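Local atomic coordinates of DUF5642 domain-containing protein (PDB entry 4TMD), a protein that is of unknown function but is a predicted lipoprotein of Mycobacterium smegmatis, probably at the cell envelope, from a family in the Mog1p/PsbP clan. Residues Val45-Ala56 and Pro97-Gly108. Numbering follows the deposited sequence.
Sequences VKFEPADCAKFA and PGDECKRVKFLG
The short strand K46-E48 closes one edge of the antiparallel sheet by pairing with strand R103-L107, and a disulfide joins C52, just after strand 46-48, to C101, just before strand 103-107. K46 and L107 form one hydrogen-bonded pair, with K46 N to L107 O at 2.8 Å and nearly straight (170°); E48 and K105 form the next, each giving its N-H to the other's carbonyl. Between them sits the non-hydrogen-bonded pair F47-F106, both side chains on the face that also carries V104. The two side chains lie side by side and point the same way, F47 CD1 coming to 3.4 Å from F106 CB, which meets the F47 ring obliquely; L41 from a nearby loop touches both. On the other face the exposed side chains of E48 and K105 run alongside each other, opposite in charge but with OE1 and NZ not in contact.

After E48 a cis peptide leads into P49 and the chain turns, so that C52 faces C101. The S-S bond has a chi3 of -85°, close to the relaxed right angle. Beside the disulfide, V104 CG2 packs against C52 CB at 3.5 Å, tighter than usual van der Waals contact, while CG1, anti to the backbone N (chi1 -168°), reaches the methyl of A56 at 4.2 Å. One turn on from C52, the F55 ring lies against P97, whose CA sits over the ring centre, 4.0 Å from the centroid, in a CH-pi contact. C101 approaches the same ring obliquely, its CB 3.6 Å from F55 CD2. R103 turns away to a salt bridge with D116 on strand 111-118, the inner neighbour of strand 103-107. This is an antiparallel edge-strand pairing locked by a disulfide just beyond the paired strands.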
loop_
_atom_site.group_PDB
_atom_site.type_symbol
_atom_site.label_atom_id
_atom_site.label_comp_id
_atom_site.label_asym_id
_atom_site.label_seq_id
_atom_site.Cartn_x
_atom_site.Cartn_y
_atom_site.Cartn_z
ATOM N N VAL A 45 4.919 -14.541 16.933
ATOM C CA VAL A 45 4.842 -15.254 15.667
ATOM C C VAL A 45 6.257 -15.542 15.177
ATOM O O VAL A 45 7.189 -14.765 15.414
ATOM C CB VAL A 45 4.060 -14.466 14.594
ATOM C CG1 VAL A 45 2.617 -14.222 15.046
ATOM C CG2 VAL A 45 4.758 -13.162 14.282
ATOM N N LYS A 46 6.418 -16.676 14.510
ATOM C CA LYS A 46 7.732 -17.108 14.060
ATOM C C LYS A 46 7.819 -16.975 12.538
ATOM O O LYS A 46 6.830 -17.190 11.843
ATOM C CB LYS A 46 8.003 -18.547 14.518
ATOM C CG LYS A 46 9.095 -19.239 13.727
ATOM C CD LYS A 46 9.545 -20.554 14.333
ATOM C CE LYS A 46 10.560 -21.215 13.401
ATOM N NZ LYS A 46 11.390 -20.195 12.659
ATOM N N PHE A 47 8.992 -16.615 12.026
ATOM C CA PHE A 47 9.141 -16.304 10.604
ATOM C C PHE A 47 9.970 -17.316 9.831
ATOM O O PHE A 47 10.888 -17.927 10.368
ATOM C CB PHE A 47 9.769 -14.919 10.432
ATOM C CG PHE A 47 8.919 -13.805 10.952
ATOM C CD1 PHE A 47 7.826 -13.354 10.226
ATOM C CD2 PHE A 47 9.204 -13.205 12.157
ATOM C CE1 PHE A 47 7.034 -12.333 10.700
ATOM C CE2 PHE A 47 8.420 -12.176 12.632
ATOM C CZ PHE A 47 7.333 -11.739 11.902
ATOM N N GLU A 48 9.647 -17.467 8.554
ATOM C CA GLU A 48 10.381 -18.337 7.657
ATOM C C GLU A 48 10.395 -17.730 6.260
ATOM O O GLU A 48 9.339 -17.525 5.674
ATOM C CB GLU A 48 9.756 -19.728 7.617
ATOM C CG GLU A 48 10.353 -20.651 6.562
ATOM C CD GLU A 48 9.663 -22.007 6.518
ATOM O OE1 GLU A 48 8.583 -22.102 5.892
ATOM O OE2 GLU A 48 10.192 -22.972 7.116
ATOM N N PRO A 49 11.584 -17.416 5.727
ATOM C CA PRO A 49 12.900 -17.473 6.369
ATOM C C PRO A 49 13.014 -16.508 7.544
ATOM O O PRO A 49 12.589 -15.362 7.425
ATOM C CB PRO A 49 13.853 -17.061 5.246
ATOM C CG PRO A 49 13.111 -17.336 3.989
ATOM C CD PRO A 49 11.682 -17.046 4.306
ATOM N N ALA A 50 13.583 -16.976 8.655
ATOM C CA ALA A 50 13.688 -16.181 9.878
ATOM C C ALA A 50 14.414 -14.860 9.659
ATOM O O ALA A 50 14.097 -13.864 10.307
ATOM C CB ALA A 50 14.386 -16.983 10.965
ATOM N N ASP A 51 15.374 -14.844 8.738
ATOM C CA ASP A 51 16.136 -13.625 8.475
ATOM C C ASP A 51 15.306 -12.603 7.699
ATOM O O ASP A 51 15.691 -11.441 7.569
ATOM C CB ASP A 51 17.435 -13.948 7.720
ATOM C CG ASP A 51 17.207 -14.813 6.484
ATOM O OD1 ASP A 51 16.086 -14.798 5.931
ATOM O OD2 ASP A 51 18.158 -15.506 6.056
ATOM N N CYS A 52 14.157 -13.041 7.196
ATOM C CA CYS A 52 13.297 -12.183 6.393
ATOM C C CYS A 52 12.208 -11.526 7.227
ATOM O O CYS A 52 11.254 -10.981 6.680
ATOM C CB CYS A 52 12.667 -12.985 5.256
ATOM S SG CYS A 52 13.788 -13.469 3.918
ATOM N N ALA A 53 12.365 -11.553 8.549
ATOM C CA ALA A 53 11.314 -11.095 9.451
ATOM C C ALA A 53 10.907 -9.632 9.227
ATOM O O ALA A 53 9.720 -9.292 9.273
ATOM C CB ALA A 53 11.750 -11.296 10.884
ATOM N N LYS A 54 11.893 -8.772 8.998
ATOM C CA LYS A 54 11.643 -7.350 8.782
ATOM C C LYS A 54 10.710 -7.111 7.588
ATOM O O LYS A 54 9.839 -6.252 7.629
ATOM C CB LYS A 54 12.967 -6.604 8.565
ATOM C CG LYS A 54 12.808 -5.140 8.193
ATOM C CD LYS A 54 14.148 -4.416 8.085
ATOM C CE LYS A 54 14.772 -4.557 6.698
ATOM N NZ LYS A 54 15.988 -3.693 6.530
ATOM N N PHE A 55 10.881 -7.884 6.525
ATOM C CA PHE A 55 10.107 -7.614 5.326
ATOM C C PHE A 55 8.643 -8.054 5.461
ATOM O O PHE A 55 7.785 -7.590 4.711
ATOM C CB PHE A 55 10.787 -8.260 4.126
ATOM C CG PHE A 55 12.139 -7.666 3.828
ATOM C CD1 PHE A 55 12.253 -6.321 3.469
ATOM C CD2 PHE A 55 13.294 -8.433 3.924
ATOM C CE1 PHE A 55 13.485 -5.760 3.211
ATOM C CE2 PHE A 55 14.545 -7.875 3.656
ATOM C CZ PHE A 55 14.637 -6.540 3.296
ATOM N N ALA A 56 8.357 -8.911 6.440
ATOM C CA ALA A 56 6.987 -9.310 6.741
ATOM C C ALA A 56 6.138 -8.130 7.192
ATOM O O ALA A 56 4.925 -8.109 6.970
ATOM C CB ALA A 56 6.974 -10.408 7.810
ATOM N N PRO A 97 12.728 -6.010 -0.588
ATOM C CA PRO A 97 13.289 -7.354 -0.415
ATOM C C PRO A 97 14.086 -7.858 -1.625
ATOM O O PRO A 97 13.630 -7.695 -2.763
ATOM C CB PRO A 97 12.040 -8.230 -0.216
ATOM C CG PRO A 97 10.947 -7.310 0.144
ATOM C CD PRO A 97 11.256 -6.017 -0.552
ATOM N N GLY A 98 15.245 -8.474 -1.387
ATOM C CA GLY A 98 15.951 -9.208 -2.431
ATOM C C GLY A 98 15.279 -10.547 -2.687
ATOM O O GLY A 98 14.273 -10.867 -2.039
ATOM N N ASP A 99 15.823 -11.345 -3.607
ATOM C CA ASP A 99 15.202 -12.637 -3.959
ATOM C C ASP A 99 15.090 -13.582 -2.759
ATOM O O ASP A 99 14.175 -14.411 -2.692
ATOM C CB ASP A 99 15.977 -13.340 -5.082
ATOM C CG ASP A 99 15.524 -12.910 -6.472
ATOM O OD1 ASP A 99 14.763 -11.924 -6.577
ATOM O OD2 ASP A 99 15.939 -13.557 -7.460
ATOM N N GLU A 100 16.019 -13.441 -1.819
ATOM C CA GLU A 100 16.045 -14.235 -0.599
ATOM C C GLU A 100 14.767 -14.045 0.217
ATOM O O GLU A 100 14.331 -14.946 0.943
ATOM C CB GLU A 100 17.266 -13.858 0.253
ATOM C CG GLU A 100 18.621 -14.022 -0.445
ATOM C CD GLU A 100 18.960 -12.866 -1.377
ATOM O OE1 GLU A 100 18.043 -12.097 -1.741
ATOM O OE2 GLU A 100 20.151 -12.729 -1.744
ATOM N N CYS A 101 14.166 -12.868 0.098
ATOM C CA CYS A 101 13.008 -12.551 0.916
ATOM C C CYS A 101 11.771 -12.238 0.090
ATOM O O CYS A 101 10.874 -11.539 0.552
ATOM C CB CYS A 101 13.337 -11.389 1.839
ATOM S SG CYS A 101 14.612 -11.814 3.041
ATOM N N LYS A 102 11.695 -12.776 -1.118
ATOM C CA LYS A 102 10.511 -12.527 -1.928
ATOM C C LYS A 102 9.302 -13.336 -1.454
ATOM O O LYS A 102 8.169 -13.094 -1.880
ATOM C CB LYS A 102 10.820 -12.784 -3.396
ATOM C CG LYS A 102 11.555 -11.589 -4.028
ATOM C CD LYS A 102 11.498 -11.601 -5.551
ATOM C CE LYS A 102 11.844 -10.246 -6.143
ATOM N NZ LYS A 102 13.181 -9.789 -5.705
ATOM N N ARG A 103 9.525 -14.288 -0.553
ATOM C CA ARG A 103 8.400 -14.872 0.166
ATOM C C ARG A 103 8.745 -15.038 1.639
ATOM O O ARG A 103 9.758 -15.653 1.991
ATOM C CB ARG A 103 7.986 -16.220 -0.437
ATOM C CG ARG A 103 7.005 -16.994 0.461
ATOM C CD ARG A 103 6.361 -18.156 -0.285
ATOM N NE ARG A 103 5.503 -17.669 -1.359
ATOM C CZ ARG A 103 5.057 -18.415 -2.361
ATOM N NH1 ARG A 103 5.386 -19.702 -2.437
ATOM N NH2 ARG A 103 4.276 -17.871 -3.285
ATOM N N VAL A 104 7.903 -14.485 2.501
ATOM C CA VAL A 104 8.028 -14.705 3.935
ATOM C C VAL A 104 6.739 -15.255 4.525
ATOM O O VAL A 104 5.672 -14.659 4.366
ATOM C CB VAL A 104 8.369 -13.421 4.683
ATOM C CG1 VAL A 104 8.781 -13.761 6.104
ATOM C CG2 VAL A 104 9.476 -12.663 3.959
ATOM N N LYS A 105 6.842 -16.380 5.219
ATOM C CA LYS A 105 5.705 -16.944 5.939
ATOM C C LYS A 105 5.863 -16.688 7.433
ATOM O O LYS A 105 6.982 -16.527 7.923
ATOM C CB LYS A 105 5.579 -18.441 5.685
ATOM C CG LYS A 105 5.413 -18.841 4.236
ATOM C CD LYS A 105 5.091 -20.319 4.176
ATOM C CE LYS A 105 5.219 -20.855 2.777
ATOM N NZ LYS A 105 4.928 -22.309 2.768
ATOM N N PHE A 106 4.753 -16.629 8.156
ATOM C CA PHE A 106 4.826 -16.505 9.605
ATOM C C PHE A 106 3.692 -17.269 10.273
ATOM O O PHE A 106 2.640 -17.484 9.681
ATOM C CB PHE A 106 4.821 -15.037 10.040
ATOM C CG PHE A 106 3.559 -14.298 9.698
ATOM C CD1 PHE A 106 2.508 -14.235 10.610
ATOM C CD2 PHE A 106 3.424 -13.655 8.474
ATOM C CE1 PHE A 106 1.344 -13.556 10.306
ATOM C CE2 PHE A 106 2.261 -12.968 8.159
ATOM C CZ PHE A 106 1.221 -12.917 9.078
ATOM N N LEU A 107 3.921 -17.688 11.512
ATOM C CA LEU A 107 2.964 -18.524 12.203
ATOM C C LEU A 107 3.039 -18.267 13.697
ATOM O O LEU A 107 4.129 -18.208 14.265
ATOM C CB LEU A 107 3.229 -19.994 11.885
ATOM C CG LEU A 107 2.502 -21.042 12.718
ATOM C CD1 LEU A 107 1.055 -21.141 12.295
ATOM C CD2 LEU A 107 3.202 -22.384 12.565
ATOM N N GLY A 108 1.875 -18.075 14.312
ATOM C CA GLY A 108 1.763 -17.828 15.738
ATOM C C GLY A 108 0.417 -18.365 16.149
ATOM O O GLY A 108 -0.280 -18.931 15.312
#